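Putative glucoamylase (Bacteroides fragilis NCTC 9343, PDB 3EU8) is of unproven function but probably hydrolyses glucosidic bonds of starch-like or related glucans, as a glucoamylase-like enzyme. Local coordinates at residues A[33-38]-A[368-373]; A[205-210]-A[266-271]; A[343-346]-A[352-355]. One frame throughout, in Å; residues are numbered along the deposited sequence.

Interaction 1. Residues A[33-38]-A[368-373]; sequences FWDAAE and GPYGFY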
loop_
_atom_site.group_PDB
_atom_site.type_symbol
_atom_site.label_atom_id
_atom_site.label_comp_id
_atom_site.label_asym_id
_atom_site.label_seq_id
_atom_site.Cartn_x
_atom_site.Cartn_y
_atom_site.Cartn_z
ATOM N N PHE A 33 12.673 4.828 3.718
ATOM C CA PHE A 33 11.864 5.309 4.846
ATOM C C PHE A 33 12.707 5.690 6.037
ATOM O O PHE A 33 12.261 6.474 6.827
ATOM C CB PHE A 33 10.802 4.267 5.229
ATOM C CG PHE A 33 9.833 3.971 4.105
ATOM C CD1 PHE A 33 8.818 4.870 3.810
ATOM C CD2 PHE A 33 9.998 2.853 3.288
ATOM C CE1 PHE A 33 7.961 4.657 2.753
ATOM C CE2 PHE A 33 9.117 2.601 2.219
ATOM C CZ PHE A 33 8.087 3.511 1.958
ATOM N N TRP A 34 13.912 5.122 6.164
ATOM C CA TRP A 34 14.767 5.370 7.308
ATOM C C TRP A 34 15.679 6.599 7.100
ATOM O O TRP A 34 15.646 7.543 7.887
ATOM C CB TRP A 34 15.572 4.101 7.731
ATOM C CG TRP A 34 16.302 4.359 9.013
ATOM C CD1 TRP A 34 17.591 4.830 9.144
ATOM C CD2 TRP A 34 15.769 4.297 10.348
ATOM N NE1 TRP A 34 17.885 5.043 10.461
ATOM C CE2 TRP A 34 16.805 4.720 11.231
ATOM C CE3 TRP A 34 14.542 3.921 10.883
ATOM C CZ2 TRP A 34 16.648 4.756 12.631
ATOM C CZ3 TRP A 34 14.374 3.955 12.287
ATOM C CH2 TRP A 34 15.416 4.376 13.136
ATOM N N ASP A 35 16.462 6.601 6.026
ATOM C CA ASP A 35 17.406 7.657 5.779
ATOM C C ASP A 35 16.713 8.841 5.085
ATOM O O ASP A 35 17.110 9.977 5.304
ATOM C CB ASP A 35 18.569 7.161 4.897
ATOM C CG ASP A 35 19.514 6.145 5.594
ATOM O OD1 ASP A 35 19.484 5.942 6.838
ATOM O OD2 ASP A 35 20.329 5.560 4.846
ATOM N N ALA A 36 15.731 8.574 4.218
ATOM C CA ALA A 36 15.087 9.622 3.406
ATOM C C ALA A 36 13.682 10.056 3.920
ATOM O O ALA A 36 12.917 10.685 3.199
ATOM C CB ALA A 36 15.062 9.183 1.901
ATOM N N ALA A 37 13.370 9.746 5.177
ATOM C CA ALA A 37 12.228 10.315 5.908
ATOM C C ALA A 37 12.318 11.840 5.952
ATOM O O ALA A 37 13.391 12.397 6.112
ATOM C CB ALA A 37 12.191 9.780 7.351
ATOM N N GLU A 38 11.182 12.516 5.830
ATOM C CA GLU A 38 11.159 13.955 6.000
ATOM C C GLU A 38 11.657 14.260 7.445
ATOM O O GLU A 38 11.171 13.664 8.406
ATOM C CB GLU A 38 9.755 14.476 5.679
ATOM C CG GLU A 38 9.638 15.988 5.583
ATOM C CD GLU A 38 9.715 16.669 6.927
ATOM O OE1 GLU A 38 9.049 16.241 7.866
ATOM O OE2 GLU A 38 10.490 17.609 7.059
ATOM N N GLY A 368 18.497 2.104 -7.672
ATOM C CA GLY A 368 19.193 3.199 -7.062
ATOM C C GLY A 368 19.511 2.986 -5.602
ATOM O O GLY A 368 19.387 1.886 -5.093
ATOM N N PRO A 369 19.963 4.053 -4.936
ATOM C CA PRO A 369 20.402 3.988 -3.541
ATOM C C PRO A 369 19.330 3.599 -2.545
ATOM O O PRO A 369 19.662 3.016 -1.539
ATOM C CB PRO A 369 20.933 5.403 -3.253
ATOM C CG PRO A 369 20.553 6.233 -4.383
ATOM C CD PRO A 369 20.186 5.383 -5.533
ATOM N N TYR A 370 18.063 3.909 -2.829
ATOM C CA TYR A 370 16.954 3.510 -1.974
ATOM C C TYR A 370 16.058 2.500 -2.662
ATOM O O TYR A 370 14.860 2.456 -2.414
ATOM C CB TYR A 370 16.160 4.732 -1.505
ATOM C CG TYR A 370 17.033 5.775 -0.842
ATOM C CD1 TYR A 370 17.648 5.503 0.368
ATOM C CD2 TYR A 370 17.247 7.032 -1.419
ATOM C CE1 TYR A 370 18.462 6.435 0.990
ATOM C CE2 TYR A 370 18.058 7.969 -0.804
ATOM C CZ TYR A 370 18.660 7.666 0.413
ATOM O OH TYR A 370 19.499 8.564 1.075
ATOM N N GLY A 371 16.655 1.685 -3.517
ATOM C CA GLY A 371 15.967 0.581 -4.150
ATOM C C GLY A 371 15.560 0.924 -5.567
ATOM O O GLY A 371 16.087 1.843 -6.168
ATOM N N PHE A 372 14.619 0.170 -6.110
ATOM C CA PHE A 372 14.202 0.375 -7.483
ATOM C C PHE A 372 13.506 1.707 -7.615
ATOM O O PHE A 372 12.708 2.070 -6.767
ATOM C CB PHE A 372 13.247 -0.706 -7.929
ATOM C CG PHE A 372 13.867 -2.027 -8.011
ATOM C CD1 PHE A 372 14.681 -2.339 -9.096
ATOM C CD2 PHE A 372 13.673 -2.959 -7.002
ATOM C CE1 PHE A 372 15.268 -3.540 -9.178
ATOM C CE2 PHE A 372 14.277 -4.193 -7.078
ATOM C CZ PHE A 372 15.073 -4.483 -8.166
ATOM N N TYR A 373 13.831 2.432 -8.677
ATOM C CA TYR A 373 13.158 3.678 -8.954
ATOM C C TYR A 373 11.730 3.370 -9.398
ATOM O O TYR A 373 11.400 2.221 -9.711
ATOM C CB TYR A 373 13.868 4.450 -10.065
ATOM C CG TYR A 373 15.255 4.918 -9.707
ATOM C CD1 TYR A 373 15.466 5.711 -8.591
ATOM C CD2 TYR A 373 16.347 4.600 -10.507
ATOM C CE1 TYR A 373 16.734 6.161 -8.248
ATOM C CE2 TYR A 373 17.646 5.068 -10.175
ATOM C CZ TYR A 373 17.820 5.864 -9.045
ATOM O OH TYR A 373 19.075 6.331 -8.675
HETATM O O HOH W 1 21.106 7.398 2.649
#
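Tyr-370, at the third position of the type I beta turn that runs from Gly-368 to Gly-371, reaches across to Ala-36 and Asp-35 of residues 33-38. The turn joins the short strands 367-368 and 371-372 into a tight hairpin, closed by Gly-368 N to Gly-371 O (2.9 Å) and by Gly-371 N to Gly-368 O (3.2 Å). With CG of Tyr-370 beside its own backbone N (chi1 -54°), the ring leans out from the hairpin toward Ala-36 and Asp-35. The methyl of Ala-36 sits over one face of the Tyr-370 ring in a CH-pi contact, Ala-36 CB 4.3 Å from the centroid and displaced toward the hydroxyl-bearing rim, where Tyr-370 CZ is 4.2 Å away. Asp-35 CB comes to the same ring obliquely, 4.0 Å from Tyr-370 CE1. A water joins the polar ends, donating to Asp-35 OD2 at 3.0 Å and hydrogen-bonding Tyr-370 OH at 2.5 Å. Tyr-387 OH is hydrogen-bonded to both Tyr-370 N and Gly-371 O, which probably helps hold the turn. The chemistry is that of an amphipathic tyrosine at a partly buried edge: the ring packs on aliphatic carbon, while the hydroxyl reaches the carboxylate through a single bridging water.

Interaction 2. Residues A[205-210]-A[266-271]; sequences CLIMYI and LGLDPV
Leu-268 projects from an irregular loop against the first two turns of helix 206-214, where Leu-206, Ile-207 and Ile-210 offer one apolar patch of the buried core. CG of Leu-268 lies anti to its backbone N (chi1 -178°), which carries the two methyls forward onto the helix. One branch is the main point of touch: Leu-268 CD2 meets Ile-210 CD1 at 3.3 Å, tighter than usual for two carbons and perhaps in part an effect of how the methyls were placed. Leu-268 CD2 also meets Leu-206 CD2, more loosely, at 4.2 Å; the side chains of Ile-210 and Leu-206 both cross that of Leu-268 at about a right angle. Ile-207 behaves differently, running past the leucine in the opposite direction, with Ile-207 CD1 resting on Leu-268 CB (3.8 Å). All four side chains are buried, and no hydrogen bond crosses between the segments. The many helices and the sequence family are consistent with an (alpha/alpha)6 toroid; here the long loop between strands 244-248 and 273-274 packs on helix 206-214. Helix 132-149 lies close by: Gln-140 OE1 receives the backbone N-H groups of both Gly-267 and Leu-268, and the Gln-140 side chain also touches Ile-207. Beyond Leu-268 the loop bends in an Asx turn, Val-271 N donating a hydrogen bond to Asp-269 OD1 (3.0 Å), which it approaches 44° out of the carboxylate plane. The other oxygen of that group, OD2, forms a salt bridge with the C-terminal Lys-430.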
loop_
_atom_site.group_PDB
_atom_site.type_symbol
_atom_site.label_atom_id
_atom_site.label_comp_id
_atom_site.label_asym_id
_atom_site.label_seq_id
_atom_site.Cartn_x
_atom_site.Cartn_y
_atom_site.Cartn_z
ATOM N N CYS A 205 -9.516 -0.405 -1.738
ATOM C CA CYS A 205 -10.002 0.144 -0.453
ATOM C C CYS A 205 -10.600 -0.803 0.565
ATOM O O CYS A 205 -11.247 -0.327 1.488
ATOM C CB CYS A 205 -11.041 1.245 -0.756
ATOM S SG CYS A 205 -10.382 2.563 -1.781
ATOM N N LEU A 206 -10.465 -2.131 0.384
ATOM C CA LEU A 206 -11.115 -3.095 1.281
ATOM C C LEU A 206 -10.780 -2.866 2.759
ATOM O O LEU A 206 -11.658 -2.962 3.652
ATOM C CB LEU A 206 -10.754 -4.527 0.888
ATOM C CG LEU A 206 -11.308 -5.710 1.716
ATOM C CD1 LEU A 206 -12.823 -5.699 1.830
ATOM C CD2 LEU A 206 -10.836 -7.038 1.107
ATOM N N ILE A 207 -9.504 -2.592 3.024
ATOM C CA ILE A 207 -9.017 -2.485 4.402
ATOM C C ILE A 207 -9.749 -1.367 5.140
ATOM O O ILE A 207 -9.958 -1.468 6.338
ATOM C CB ILE A 207 -7.445 -2.327 4.481
ATOM C CG1 ILE A 207 -6.907 -2.756 5.859
ATOM C CG2 ILE A 207 -6.976 -0.909 4.111
ATOM C CD1 ILE A 207 -7.190 -4.263 6.176
HETATM N N MSE A 208 -10.160 -0.322 4.416
HETATM C CA MSE A 208 -10.996 0.753 5.007
HETATM C C MSE A 208 -12.278 0.239 5.655
HETATM O O MSE A 208 -12.605 0.625 6.774
HETATM C CB MSE A 208 -11.414 1.781 3.936
HETATM C CG MSE A 208 -12.146 3.002 4.528
HETATM SE SE MSE A 208 -12.585 4.330 3.250
HETATM C CE MSE A 208 -13.961 3.254 2.225
ATOM N N TYR A 209 -13.014 -0.588 4.911
ATOM C CA TYR A 209 -14.251 -1.201 5.403
ATOM C C TYR A 209 -13.996 -2.120 6.574
ATOM O O TYR A 209 -14.734 -2.068 7.566
ATOM C CB TYR A 209 -15.026 -1.918 4.271
ATOM C CG TYR A 209 -15.861 -0.941 3.470
ATOM C CD1 TYR A 209 -17.168 -0.623 3.851
ATOM C CD2 TYR A 209 -15.333 -0.312 2.345
ATOM C CE1 TYR A 209 -17.958 0.321 3.116
ATOM C CE2 TYR A 209 -16.090 0.618 1.619
ATOM C CZ TYR A 209 -17.408 0.920 2.012
ATOM O OH TYR A 209 -18.108 1.828 1.289
ATOM N N ILE A 210 -12.947 -2.939 6.462
ATOM C CA ILE A 210 -12.534 -3.837 7.549
ATOM C C ILE A 210 -12.159 -3.115 8.857
ATOM O O ILE A 210 -12.543 -3.558 9.945
ATOM C CB ILE A 210 -11.396 -4.799 7.107
ATOM C CG1 ILE A 210 -12.003 -5.915 6.236
ATOM C CG2 ILE A 210 -10.702 -5.455 8.358
ATOM C CD1 ILE A 210 -11.062 -6.635 5.373
ATOM N N LEU A 266 -1.337 -5.835 2.866
ATOM C CA LEU A 266 -0.055 -5.667 3.550
ATOM C C LEU A 266 -0.104 -6.231 5.007
ATOM O O LEU A 266 0.859 -6.864 5.503
ATOM C CB LEU A 266 0.290 -4.165 3.543
ATOM C CG LEU A 266 0.633 -3.552 2.177
ATOM C CD1 LEU A 266 1.173 -2.151 2.394
ATOM C CD2 LEU A 266 1.671 -4.408 1.379
ATOM N N GLY A 267 -1.222 -5.945 5.691
ATOM C CA GLY A 267 -1.515 -6.458 7.030
ATOM C C GLY A 267 -2.624 -7.504 7.019
ATOM O O GLY A 267 -2.525 -8.552 7.660
ATOM N N LEU A 268 -3.708 -7.227 6.323
ATOM C CA LEU A 268 -4.730 -8.274 6.116
ATOM C C LEU A 268 -4.095 -9.411 5.304
ATOM O O LEU A 268 -3.598 -9.192 4.190
ATOM C CB LEU A 268 -5.938 -7.734 5.354
ATOM C CG LEU A 268 -7.164 -8.589 5.050
ATOM C CD1 LEU A 268 -7.875 -9.111 6.310
ATOM C CD2 LEU A 268 -8.147 -7.724 4.235
ATOM N N ASP A 269 -4.118 -10.617 5.873
ATOM C CA ASP A 269 -3.524 -11.783 5.284
ATOM C C ASP A 269 -4.540 -12.394 4.319
ATOM O O ASP A 269 -5.567 -12.877 4.778
ATOM C CB ASP A 269 -3.189 -12.820 6.382
ATOM C CG ASP A 269 -2.322 -13.972 5.867
ATOM O OD1 ASP A 269 -2.202 -14.165 4.648
ATOM O OD2 ASP A 269 -1.719 -14.659 6.688
ATOM N N PRO A 270 -4.234 -12.418 3.001
ATOM C CA PRO A 270 -5.103 -13.065 2.006
ATOM C C PRO A 270 -5.122 -14.592 2.004
ATOM O O PRO A 270 -6.058 -15.191 1.463
ATOM C CB PRO A 270 -4.526 -12.567 0.674
ATOM C CG PRO A 270 -3.096 -12.330 0.957
ATOM C CD PRO A 270 -3.053 -11.804 2.353
ATOM N N VAL A 271 -4.100 -15.206 2.590
ATOM C CA VAL A 271 -3.928 -16.663 2.540
ATOM C C VAL A 271 -4.978 -17.332 3.429
ATOM O O VAL A 271 -5.051 -17.091 4.634
ATOM C CB VAL A 271 -2.489 -17.090 2.940
ATOM C CG1 VAL A 271 -2.353 -18.580 2.911
ATOM C CG2 VAL A 271 -1.463 -16.412 2.019
#

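Interaction 3. Residues A[343-346]-A[352-355]; sequences SSIV and SLQV. With EDO (1,2-ethanediol), chain N; EDO (1,2-ethanediol), chain B.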
loop_
_atom_site.group_PDB
_atom_site.type_symbol
_atom_site.label_atom_id
_atom_site.label_comp_id
_atom_site.label_asym_id
_atom_site.label_seq_id
_atom_site.Cartn_x
_atom_site.Cartn_y
_atom_site.Cartn_z
ATOM N N SER A 343 5.819 -6.416 -5.537
ATOM C CA SER A 343 4.901 -6.439 -4.398
ATOM C C SER A 343 3.918 -7.631 -4.492
ATOM O O SER A 343 3.168 -7.920 -3.562
ATOM C CB SER A 343 4.171 -5.100 -4.289
ATOM O OG SER A 343 5.104 -4.014 -4.203
ATOM N N SER A 344 3.918 -8.309 -5.631
ATOM C CA SER A 344 3.092 -9.505 -5.804
ATOM C C SER A 344 3.889 -10.807 -5.563
ATOM O O SER A 344 3.390 -11.907 -5.824
ATOM C CB SER A 344 2.409 -9.482 -7.171
ATOM O OG SER A 344 1.188 -8.816 -7.046
ATOM N N ILE A 345 5.083 -10.668 -4.985
ATOM C CA ILE A 345 5.955 -11.817 -4.674
ATOM C C ILE A 345 5.211 -12.841 -3.817
ATOM O O ILE A 345 5.480 -14.016 -3.952
ATOM C CB ILE A 345 7.272 -11.375 -3.966
ATOM C CG1 ILE A 345 8.237 -12.574 -3.767
ATOM C CG2 ILE A 345 6.945 -10.644 -2.606
ATOM C CD1 ILE A 345 9.657 -12.175 -3.373
ATOM N N VAL A 346 4.287 -12.390 -2.943
ATOM C CA VAL A 346 3.489 -13.267 -2.094
ATOM C C VAL A 346 2.544 -14.199 -2.911
ATOM O O VAL A 346 2.256 -15.306 -2.519
ATOM C CB VAL A 346 2.651 -12.445 -1.045
ATOM C CG1 VAL A 346 3.540 -11.746 -0.039
ATOM C CG2 VAL A 346 1.709 -11.409 -1.727
ATOM N N SER A 352 7.712 -13.178 -9.759
ATOM C CA SER A 352 8.134 -11.907 -9.216
ATOM C C SER A 352 9.642 -11.880 -8.985
ATOM O O SER A 352 10.286 -10.839 -9.165
ATOM C CB SER A 352 7.380 -11.588 -7.905
ATOM O OG SER A 352 5.964 -11.666 -8.115
ATOM N N LEU A 353 10.197 -12.997 -8.539
ATOM C CA LEU A 353 11.660 -13.124 -8.390
ATOM C C LEU A 353 12.397 -13.039 -9.751
ATOM O O LEU A 353 13.378 -12.354 -9.842
ATOM C CB LEU A 353 12.050 -14.378 -7.575
ATOM C CG LEU A 353 11.871 -14.213 -6.050
ATOM C CD1 LEU A 353 11.936 -15.583 -5.287
ATOM C CD2 LEU A 353 12.916 -13.236 -5.534
ATOM N N GLN A 354 11.845 -13.629 -10.817
ATOM C CA GLN A 354 12.418 -13.489 -12.150
ATOM C C GLN A 354 12.504 -12.012 -12.538
ATOM O O GLN A 354 13.535 -11.565 -13.060
ATOM C CB GLN A 354 11.589 -14.242 -13.209
ATOM C CG GLN A 354 11.570 -15.800 -13.080
ATOM C CD GLN A 354 10.369 -16.505 -13.803
ATOM O OE1 GLN A 354 9.737 -15.956 -14.718
ATOM N NE2 GLN A 354 10.081 -17.746 -13.377
ATOM N N VAL A 355 11.422 -11.262 -12.321
ATOM C CA VAL A 355 11.418 -9.821 -12.624
ATOM C C VAL A 355 12.466 -9.115 -11.761
ATOM O O VAL A 355 13.239 -8.323 -12.260
ATOM C CB VAL A 355 10.004 -9.165 -12.421
ATOM C CG1 VAL A 355 10.067 -7.656 -12.656
ATOM C CG2 VAL A 355 8.974 -9.819 -13.306
HETATM C C1 EDO N . 3.679 -16.252 1.236
HETATM O O1 EDO N . 3.635 -16.328 -0.185
HETATM C C2 EDO N . 2.907 -17.432 1.783
HETATM O O2 EDO N . 1.816 -17.696 0.901
HETATM C C1 EDO B . 2.431 -19.293 -2.884
HETATM O O1 EDO B . 3.251 -18.155 -2.569
HETATM C C2 EDO B . 2.534 -19.634 -4.367
HETATM O O2 EDO B . 1.268 -20.102 -4.828
#
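Ile-345 overlaps two neighbouring side chains on helix 349-361, Ser-352 near the isoleucine's own backbone and Leu-353 at the isoleucine's far end. Its CG1 stands anti to the backbone N (chi1 -175°) and the chain runs on extended, so that Ile-345 CD1 reaches Leu-353 CG at 4.0 Å; the two side chains pass at a slant. Nearer the backbone, Ser-352 CB lies 3.5 Å from Ile-345 CA and 3.9 Å from Ile-345 CB. Ser-352 OG comes within 3.4 Å of Ile-345 N, but the angle is too poor for a hydrogen bond. It is engaged elsewhere, with Ala-341 O and with Thr-348 O one turn earlier in the chain. Met-22 of helix 18-34 touches both Ile-345 and Leu-353, and Tyr-402 of helix 389-404 also touches Ile-345. On the next residue, Val-346 O accepts from O1 of two 1,2-ethanediol molecules, at 2.9 Å (chain N) and 3.0 Å (chain B), both probably from the crystallisation liquor. The contact therefore combines aliphatic packing with a buried serine, whose hydroxyl is hydrogen-bonded to two backbone carbonyls that must share or alternate for its one hydrogen, while its methylene serves as a small apolar surface against the linker.

From the N terminus, the chain leaves helix 18-34 at residues 33-38 and comes back to them at 368-373, so interaction 1 closes a loop of more than three hundred residues. The other two contacts nest inside it, in series: interaction 2 closes first, bringing loop 266-271 back to helix 206-214, and interaction 3 then makes a short local closure between the linker 343-346 and helix 349-361. Interactions 1 and 2 lie on opposite sides of the chain's centre, their centres 26 Å apart. Interaction 3 has its centre about 20 Å from each of theirs. Helix 18-34 is common ground: its C-terminal part runs into interaction 1, and its Met-22 touches side chains of interaction 3.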